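Local atomic coordinates of Atg5 (PDB entry 3VQI), a protein that takes part in autophagic vesicle formation and cytoplasm-to-vacuole transport, and is required for selective autophagic degradation of the nucleus. Residues D253-L258 with G267-V272; V20-A25 with R57-T62. One frame throughout, in Å; residues are numbered along the deposited sequence.

Overall arrangement
Contact 2 comes first along the chain and contact 1 near its C-terminal end; the first is complete before the second begins. Each lies in a different ubiquitin-like unit of Atg5. In the UblA domain, contact 2 sets helix 48-59 and the residues that follow it against strand 15-22 of a five-stranded mixed sheet. In the UblB domain, contact 1 packs the start of helix 255-262 against strand 269-272, which lies beside and parallel to strand 202-205. Their centres are 36 Å apart, on opposite sides of the chain's centre, and their nearest atoms about 20 Å apart, so the two contacts do not touch, and each packs within its own ubiquitin-like domain.

Contact 1: residues D253-L258 with G267-V272; sequences DNIFEL and GFLYLV
Leu269 packs against both Ile255 and Leu258. The CD1 methyl of Ile255 lies 3.8 Å from CD2 of Leu269, and the two side chains meet at a slant. CG1 of Ile255 is almost as near to the same methyl, so the outer arm of the isoleucine, not CG2, does the touching. That CD1 also reaches CD1 of Leu271, at 4.2 Å, and thereby bridges two leucines that project from the same side of strand 269-272. Leu258, one helical turn on from Ile255, adds its CB, 4.1 Å from CD2 of Leu269. Leu269 extends towards the helix with CG opposite its backbone N (chi1 163°), and chi2 of 66° divides the work between its methyls: CD2 meets the side chains, CD1 the backbone, 3.5 Å from the carbonyl O of Leu258.

Helix and strand belong to the UblB domain, a beta-grasp (ubiquitin-like) fold, whose sheet wraps around a helix. Helices 225-230 and 255-262 pack on the Leu269/Leu271 side, with Val225 touching Ile255, Leu258 and Leu271; Phe268 packs on helix 135-155. Ile244 of strand 241-244 meets both Leu269 and Leu271.

Hydrogen bonding stays within each element or goes to other parts of the domain. Asn254 occupies the N-cap position, and its backbone O accepts the amide of Leu258 at 2.8 Å. The backbones of Leu269 and Leu271 bond to Arg203 in strand 202-205.

Contact 2: residues V20-A25 with R57-T62; sequences VVVSDA and RKLADT
Leu59 and Val22 meet through matching first torsions: CG of the leucine (chi1 -47°) and CG2 of the valine each stand anti to their own carbonyl carbon, and the two groups meet across the helix-strand interface. The elements joined are helix 48-59 with the residues that follow it and the last residues of strand 15-22, part of the helix-on-sheet packing of the ubiquitin-like UblA domain. CG2 of Val22 makes the main contact, 3.8 Å from CD1 of Leu59 and 3.9 Å from its CB, as the two side chains run past each other in opposite directions. Val20, two residues earlier on the same side of the strand, approaches with CG1, which is 4.2 Å from CD1 of Leu59 in an angled crossing. One methyl of the leucine thus serves both valines, while Val21 between them turns away from the helix.

Beyond Leu59 the chain curls back, with the amide of Thr62 bonded to the carbonyl O of Leu59 at 2.9 Å. This turn brings Thr62 over the end of the strand, where its CG2 methyl faces Val22. Its hydroxyl OG1 is hydrogen-bonded to the backbone O of Asp35, which satisfies the polar branch of a buried side chain. Cys38 of the neighbouring strand 37-43 touches Val20 and Leu59 alike. CD1 of Leu59 also rests against the strand backbone, 3.8 Å from the carbonyl O of Val20.

Contact 1: residues D253-L258 with G267-V272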
ATOM      1  N   ASP A 253     -21.656  -6.200  -3.298  1.00 92.69           N
ATOM      2  CA  ASP A 253     -20.896  -7.151  -2.484  1.00 92.25           C
ATOM      3  C   ASP A 253     -20.916  -6.892  -0.978  1.00 91.88           C
ATOM      4  O   ASP A 253     -21.190  -5.783  -0.523  1.00 92.06           O
ATOM      5  CB  ASP A 253     -19.448  -7.205  -2.972  1.00 93.35           C
ATOM      6  CG  ASP A 253     -19.309  -7.918  -4.305  1.00 94.64           C
ATOM      7  OD1 ASP A 253     -20.113  -7.634  -5.219  1.00 95.55           O
ATOM      8  OD2 ASP A 253     -18.391  -8.759  -4.439  1.00 95.64           O
ATOM      9  N   ASN A 254     -20.613  -7.936  -0.212  1.00 91.56           N
ATOM     10  CA  ASN A 254     -20.599  -7.861   1.246  1.00 91.81           C
ATOM     11  C   ASN A 254     -19.224  -7.443   1.784  1.00 91.54           C
ATOM     12  O   ASN A 254     -18.229  -8.144   1.599  1.00 90.99           O
ATOM     13  CB  ASN A 254     -21.027  -9.218   1.816  1.00 92.13           C
ATOM     14  CG  ASN A 254     -20.999  -9.254   3.326  1.00 93.82           C
ATOM     15  OD1 ASN A 254     -21.335  -8.272   3.991  1.00 95.04           O
ATOM     16  ND2 ASN A 254     -20.612 -10.398   3.883  1.00 94.68           N
ATOM     17  N   ILE A 255     -19.180  -6.298   2.458  1.00 91.09           N
ATOM     18  CA  ILE A 255     -17.930  -5.768   2.993  1.00 90.63           C
ATOM     19  C   ILE A 255     -17.224  -6.711   3.974  1.00 90.68           C
ATOM     20  O   ILE A 255     -15.996  -6.821   3.960  1.00 90.71           O
ATOM     21  CB  ILE A 255     -18.158  -4.388   3.664  1.00 89.83           C
ATOM     22  CG1 ILE A 255     -16.922  -3.508   3.462  1.00 89.58           C
ATOM     23  CG2 ILE A 255     -18.454  -4.553   5.146  1.00 89.63           C
ATOM     24  CD1 ILE A 255     -16.664  -3.146   2.008  1.00 88.74           C
ATOM     25  N   PHE A 256     -17.994  -7.383   4.825  1.00 89.97           N
ATOM     26  CA  PHE A 256     -17.422  -8.323   5.787  1.00 89.39           C
ATOM     27  C   PHE A 256     -16.623  -9.382   5.029  1.00 87.63           C
ATOM     28  O   PHE A 256     -15.557  -9.812   5.474  1.00 86.92           O
ATOM     29  CB  PHE A 256     -18.544  -8.985   6.605  1.00 92.48           C
ATOM     30  CG  PHE A 256     -18.199 -10.360   7.135  1.00 95.48           C
ATOM     31  CD1 PHE A 256     -17.196 -10.533   8.089  1.00 96.83           C
ATOM     32  CD2 PHE A 256     -18.874 -11.489   6.665  1.00 96.52           C
ATOM     33  CE1 PHE A 256     -16.872 -11.812   8.567  1.00 97.83           C
ATOM     34  CE2 PHE A 256     -18.559 -12.766   7.134  1.00 97.36           C
ATOM     35  CZ  PHE A 256     -17.556 -12.929   8.085  1.00 97.96           C
ATOM     36  N   GLU A 257     -17.147  -9.790   3.875  1.00 85.32           N
ATOM     37  CA  GLU A 257     -16.503 -10.803   3.046  1.00 83.28           C
ATOM     38  C   GLU A 257     -15.351 -10.203   2.246  1.00 81.82           C
ATOM     39  O   GLU A 257     -14.286 -10.816   2.113  1.00 81.87           O
ATOM     40  CB  GLU A 257     -17.532 -11.442   2.097  1.00 82.24           C
ATOM     41  N   LEU A 258     -15.568  -9.004   1.710  1.00 79.17           N
ATOM     42  CA  LEU A 258     -14.543  -8.322   0.930  1.00 76.13           C
ATOM     43  C   LEU A 258     -13.295  -8.121   1.784  1.00 75.31           C
ATOM     44  O   LEU A 258     -12.181  -8.091   1.267  1.00 74.67           O
ATOM     45  CB  LEU A 258     -15.066  -6.975   0.436  1.00 73.60           C
ATOM     46  CG  LEU A 258     -16.171  -7.053  -0.619  1.00 72.36           C
ATOM     47  CD1 LEU A 258     -16.799  -5.690  -0.826  1.00 71.31           C
ATOM     48  CD2 LEU A 258     -15.589  -7.586  -1.916  1.00 71.42           C
ATOM     49  N   GLY A 267      -3.560  -4.626   7.006  1.00 50.69           N
ATOM     50  CA  GLY A 267      -4.747  -4.858   7.813  1.00 53.87           C
ATOM     51  C   GLY A 267      -6.007  -4.101   7.433  1.00 54.14           C
ATOM     52  O   GLY A 267      -7.051  -4.251   8.069  1.00 53.60           O
ATOM     53  N   PHE A 268      -5.924  -3.279   6.398  1.00 53.57           N
ATOM     54  CA  PHE A 268      -7.094  -2.543   5.993  1.00 52.02           C
ATOM     55  C   PHE A 268      -7.550  -2.932   4.609  1.00 52.46           C
ATOM     56  O   PHE A 268      -6.761  -3.326   3.757  1.00 52.70           O
ATOM     57  CB  PHE A 268      -6.826  -1.039   6.037  1.00 50.22           C
ATOM     58  CG  PHE A 268      -6.730  -0.474   7.424  1.00 47.98           C
ATOM     59  CD1 PHE A 268      -5.602  -0.695   8.206  1.00 46.68           C
ATOM     60  CD2 PHE A 268      -7.765   0.312   7.944  1.00 47.79           C
ATOM     61  CE1 PHE A 268      -5.500  -0.139   9.490  1.00 45.04           C
ATOM     62  CE2 PHE A 268      -7.672   0.875   9.229  1.00 44.49           C
ATOM     63  CZ  PHE A 268      -6.535   0.647   9.999  1.00 43.69           C
ATOM     64  N   LEU A 269      -8.854  -2.836   4.411  1.00 53.97           N
ATOM     65  CA  LEU A 269      -9.475  -3.122   3.129  1.00 53.94           C
ATOM     66  C   LEU A 269      -9.620  -1.745   2.496  1.00 53.99           C
ATOM     67  O   LEU A 269     -10.276  -0.869   3.058  1.00 55.40           O
ATOM     68  CB  LEU A 269     -10.851  -3.743   3.347  1.00 53.30           C
ATOM     69  CG  LEU A 269     -11.836  -3.772   2.181  1.00 51.97           C
ATOM     70  CD1 LEU A 269     -11.356  -4.670   1.031  1.00 48.62           C
ATOM     71  CD2 LEU A 269     -13.147  -4.255   2.759  1.00 50.41           C
ATOM     72  N   TYR A 270      -8.996  -1.540   1.347  1.00 53.46           N
ATOM     73  CA  TYR A 270      -9.071  -0.245   0.694  1.00 53.20           C
ATOM     74  C   TYR A 270     -10.033  -0.210  -0.475  1.00 54.10           C
ATOM     75  O   TYR A 270      -9.956  -1.023  -1.396  1.00 53.91           O
ATOM     76  CB  TYR A 270      -7.689   0.200   0.192  1.00 50.63           C
ATOM     77  CG  TYR A 270      -6.694   0.529   1.276  1.00 48.04           C
ATOM     78  CD1 TYR A 270      -5.965  -0.475   1.912  1.00 45.37           C
ATOM     79  CD2 TYR A 270      -6.470   1.850   1.661  1.00 45.54           C
ATOM     80  CE1 TYR A 270      -5.035  -0.167   2.899  1.00 42.89           C
ATOM     81  CE2 TYR A 270      -5.549   2.167   2.649  1.00 43.55           C
ATOM     82  CZ  TYR A 270      -4.833   1.155   3.265  1.00 43.56           C
ATOM     83  OH  TYR A 270      -3.930   1.467   4.259  1.00 40.27           O
ATOM     84  N   LEU A 271     -10.936   0.754  -0.434  1.00 55.34           N
ATOM     85  CA  LEU A 271     -11.882   0.934  -1.514  1.00 58.12           C
ATOM     86  C   LEU A 271     -11.520   2.215  -2.250  1.00 59.14           C
ATOM     87  O   LEU A 271     -11.325   3.262  -1.629  1.00 58.96           O
ATOM     88  CB  LEU A 271     -13.302   1.061  -0.974  1.00 59.26           C
ATOM     89  CG  LEU A 271     -14.135  -0.208  -0.806  1.00 61.16           C
ATOM     90  CD1 LEU A 271     -13.498  -1.123   0.231  1.00 62.95           C
ATOM     91  CD2 LEU A 271     -15.551   0.191  -0.393  1.00 62.12           C
ATOM     92  N   VAL A 272     -11.403   2.122  -3.564  1.00 60.84           N
ATOM     93  CA  VAL A 272     -11.119   3.288  -4.382  1.00 62.32           C
ATOM     94  C   VAL A 272     -12.385   3.575  -5.189  1.00 64.77           C
ATOM     95  O   VAL A 272     -12.791   2.780  -6.039  1.00 64.68           O
ATOM     96  CB  VAL A 272      -9.943   3.037  -5.329  1.00 61.46           C
ATOM     97  CG1 VAL A 272      -9.920   4.088  -6.429  1.00 62.14           C
ATOM     98  CG2 VAL A 272      -8.645   3.091  -4.543  1.00 61.89           C
TER

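Contact 2: residues V20-A25 with R57-T62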
ATOM      1  N   VAL A  20       9.890   3.481 -14.026  1.00 53.84           N
ATOM      2  CA  VAL A  20      10.488   4.525 -13.218  1.00 53.67           C
ATOM      3  C   VAL A  20      11.476   5.332 -14.051  1.00 54.29           C
ATOM      4  O   VAL A  20      12.487   4.806 -14.522  1.00 56.37           O
ATOM      5  CB  VAL A  20      11.219   3.917 -12.001  1.00 52.34           C
ATOM      6  CG1 VAL A  20      11.806   5.017 -11.142  1.00 50.37           C
ATOM      7  CG2 VAL A  20      10.250   3.062 -11.200  1.00 49.36           C
ATOM      8  N   VAL A  21      11.178   6.614 -14.228  1.00 52.77           N
ATOM      9  CA  VAL A  21      12.033   7.499 -15.006  1.00 50.65           C
ATOM     10  C   VAL A  21      12.563   8.614 -14.118  1.00 49.82           C
ATOM     11  O   VAL A  21      11.817   9.159 -13.307  1.00 48.33           O
ATOM     12  CB  VAL A  21      11.245   8.165 -16.158  1.00 51.77           C
ATOM     13  CG1 VAL A  21      12.214   8.880 -17.089  1.00 49.44           C
ATOM     14  CG2 VAL A  21      10.387   7.124 -16.901  1.00 50.31           C
ATOM     15  N   VAL A  22      13.838   8.961 -14.264  1.00 49.22           N
ATOM     16  CA  VAL A  22      14.385  10.044 -13.454  1.00 50.22           C
ATOM     17  C   VAL A  22      13.635  11.329 -13.796  1.00 50.95           C
ATOM     18  O   VAL A  22      13.257  11.536 -14.946  1.00 48.89           O
ATOM     19  CB  VAL A  22      15.869  10.267 -13.724  1.00 50.28           C
ATOM     20  CG1 VAL A  22      16.376  11.397 -12.845  1.00 47.86           C
ATOM     21  CG2 VAL A  22      16.643   8.988 -13.448  1.00 50.38           C
ATOM     22  N   SER A  23      13.399  12.180 -12.801  1.00 51.53           N
ATOM     23  CA  SER A  23      12.673  13.417 -13.052  1.00 53.16           C
ATOM     24  C   SER A  23      13.583  14.423 -13.737  1.00 55.47           C
ATOM     25  O   SER A  23      14.802  14.418 -13.536  1.00 55.60           O
ATOM     26  CB  SER A  23      12.129  14.011 -11.753  1.00 51.94           C
ATOM     27  OG  SER A  23      13.162  14.575 -10.965  1.00 55.09           O
ATOM     28  N   ASP A  24      12.979  15.285 -14.550  1.00 57.14           N
ATOM     29  CA  ASP A  24      13.726  16.298 -15.289  1.00 56.86           C
ATOM     30  C   ASP A  24      14.630  17.107 -14.374  1.00 55.00           C
ATOM     31  O   ASP A  24      15.771  17.401 -14.715  1.00 54.77           O
ATOM     32  CB  ASP A  24      12.755  17.228 -16.020  1.00 58.12           C
ATOM     33  CG  ASP A  24      11.683  16.463 -16.789  1.00 61.39           C
ATOM     34  OD1 ASP A  24      12.032  15.553 -17.571  1.00 59.73           O
ATOM     35  OD2 ASP A  24      10.485  16.777 -16.612  1.00 64.80           O
ATOM     36  N   ALA A  25      14.123  17.441 -13.195  1.00 53.63           N
ATOM     37  CA  ALA A  25      14.875  18.241 -12.238  1.00 52.91           C
ATOM     38  C   ALA A  25      16.258  17.729 -11.850  1.00 53.43           C
ATOM     39  O   ALA A  25      17.159  18.530 -11.606  1.00 54.38           O
ATOM     40  CB  ALA A  25      14.043  18.453 -10.980  1.00 48.90           C
ATOM     41  N   ARG A  57      19.747   2.606  -7.474  1.00 53.86           N
ATOM     42  CA  ARG A  57      20.922   1.905  -7.994  1.00 54.01           C
ATOM     43  C   ARG A  57      20.897   1.848  -9.524  1.00 52.82           C
ATOM     44  O   ARG A  57      21.830   2.287 -10.189  1.00 52.19           O
ATOM     45  CB  ARG A  57      20.969   0.466  -7.447  1.00 56.66           C
ATOM     46  CG  ARG A  57      22.301  -0.289  -7.677  1.00 58.87           C
ATOM     47  CD  ARG A  57      22.135  -1.812  -7.939  1.00 60.28           C
ATOM     48  NE  ARG A  57      21.000  -2.452  -7.256  1.00 61.60           N
ATOM     49  CZ  ARG A  57      20.772  -2.411  -5.944  1.00 61.65           C
ATOM     50  NH1 ARG A  57      21.593  -1.755  -5.140  1.00 65.12           N
ATOM     51  NH2 ARG A  57      19.719  -3.029  -5.431  1.00 62.22           N
ATOM     52  N   LYS A  58      19.822   1.309 -10.082  1.00 52.29           N
ATOM     53  CA  LYS A  58      19.724   1.176 -11.527  1.00 53.53           C
ATOM     54  C   LYS A  58      19.875   2.469 -12.308  1.00 54.83           C
ATOM     55  O   LYS A  58      20.304   2.443 -13.464  1.00 55.82           O
ATOM     56  CB  LYS A  58      18.395   0.546 -11.932  1.00 53.62           C
ATOM     57  CG  LYS A  58      18.243  -0.921 -11.626  1.00 55.31           C
ATOM     58  CD  LYS A  58      17.058  -1.486 -12.407  1.00 57.36           C
ATOM     59  CE  LYS A  58      16.473  -2.732 -11.753  1.00 58.97           C
ATOM     60  NZ  LYS A  58      16.847  -3.995 -12.447  1.00 59.44           N
ATOM     61  N   LEU A  59      19.524   3.595 -11.691  1.00 54.67           N
ATOM     62  CA  LEU A  59      19.588   4.879 -12.385  1.00 52.77           C
ATOM     63  C   LEU A  59      20.625   5.840 -11.832  1.00 53.85           C
ATOM     64  O   LEU A  59      20.697   6.980 -12.278  1.00 56.24           O
ATOM     65  CB  LEU A  59      18.207   5.552 -12.362  1.00 49.77           C
ATOM     66  CG  LEU A  59      17.018   4.657 -12.741  1.00 49.06           C
ATOM     67  CD1 LEU A  59      15.712   5.427 -12.605  1.00 46.33           C
ATOM     68  CD2 LEU A  59      17.191   4.137 -14.166  1.00 47.36           C
ATOM     69  N   ALA A  60      21.431   5.389 -10.875  1.00 54.57           N
ATOM     70  CA  ALA A  60      22.454   6.250 -10.281  1.00 56.51           C
ATOM     71  C   ALA A  60      23.325   6.933 -11.336  1.00 58.90           C
ATOM     72  O   ALA A  60      23.827   8.038 -11.118  1.00 58.59           O
ATOM     73  CB  ALA A  60      23.329   5.450  -9.341  1.00 54.19           C
ATOM     74  N   ASP A  61      23.492   6.274 -12.477  1.00 60.73           N
ATOM     75  CA  ASP A  61      24.310   6.797 -13.567  1.00 63.83           C
ATOM     76  C   ASP A  61      23.730   8.023 -14.248  1.00 64.34           C
ATOM     77  O   ASP A  61      24.469   8.891 -14.715  1.00 62.96           O
ATOM     78  CB  ASP A  61      24.523   5.712 -14.625  1.00 66.19           C
ATOM     79  CG  ASP A  61      25.841   4.996 -14.465  1.00 69.35           C
ATOM     80  OD1 ASP A  61      26.473   5.156 -13.392  1.00 70.36           O
ATOM     81  OD2 ASP A  61      26.241   4.272 -15.412  1.00 70.85           O
ATOM     82  N   THR A  62      22.408   8.082 -14.303  1.00 64.59           N
ATOM     83  CA  THR A  62      21.707   9.172 -14.957  1.00 65.21           C
ATOM     84  C   THR A  62      21.339  10.306 -14.018  1.00 64.75           C
ATOM     85  O   THR A  62      20.764  11.307 -14.436  1.00 65.65           O
ATOM     86  CB  THR A  62      20.444   8.631 -15.633  1.00 66.86           C
ATOM     87  OG1 THR A  62      20.828   7.644 -16.602  1.00 71.77           O
ATOM     88  CG2 THR A  62      19.680   9.730 -16.329  1.00 68.60           C
TER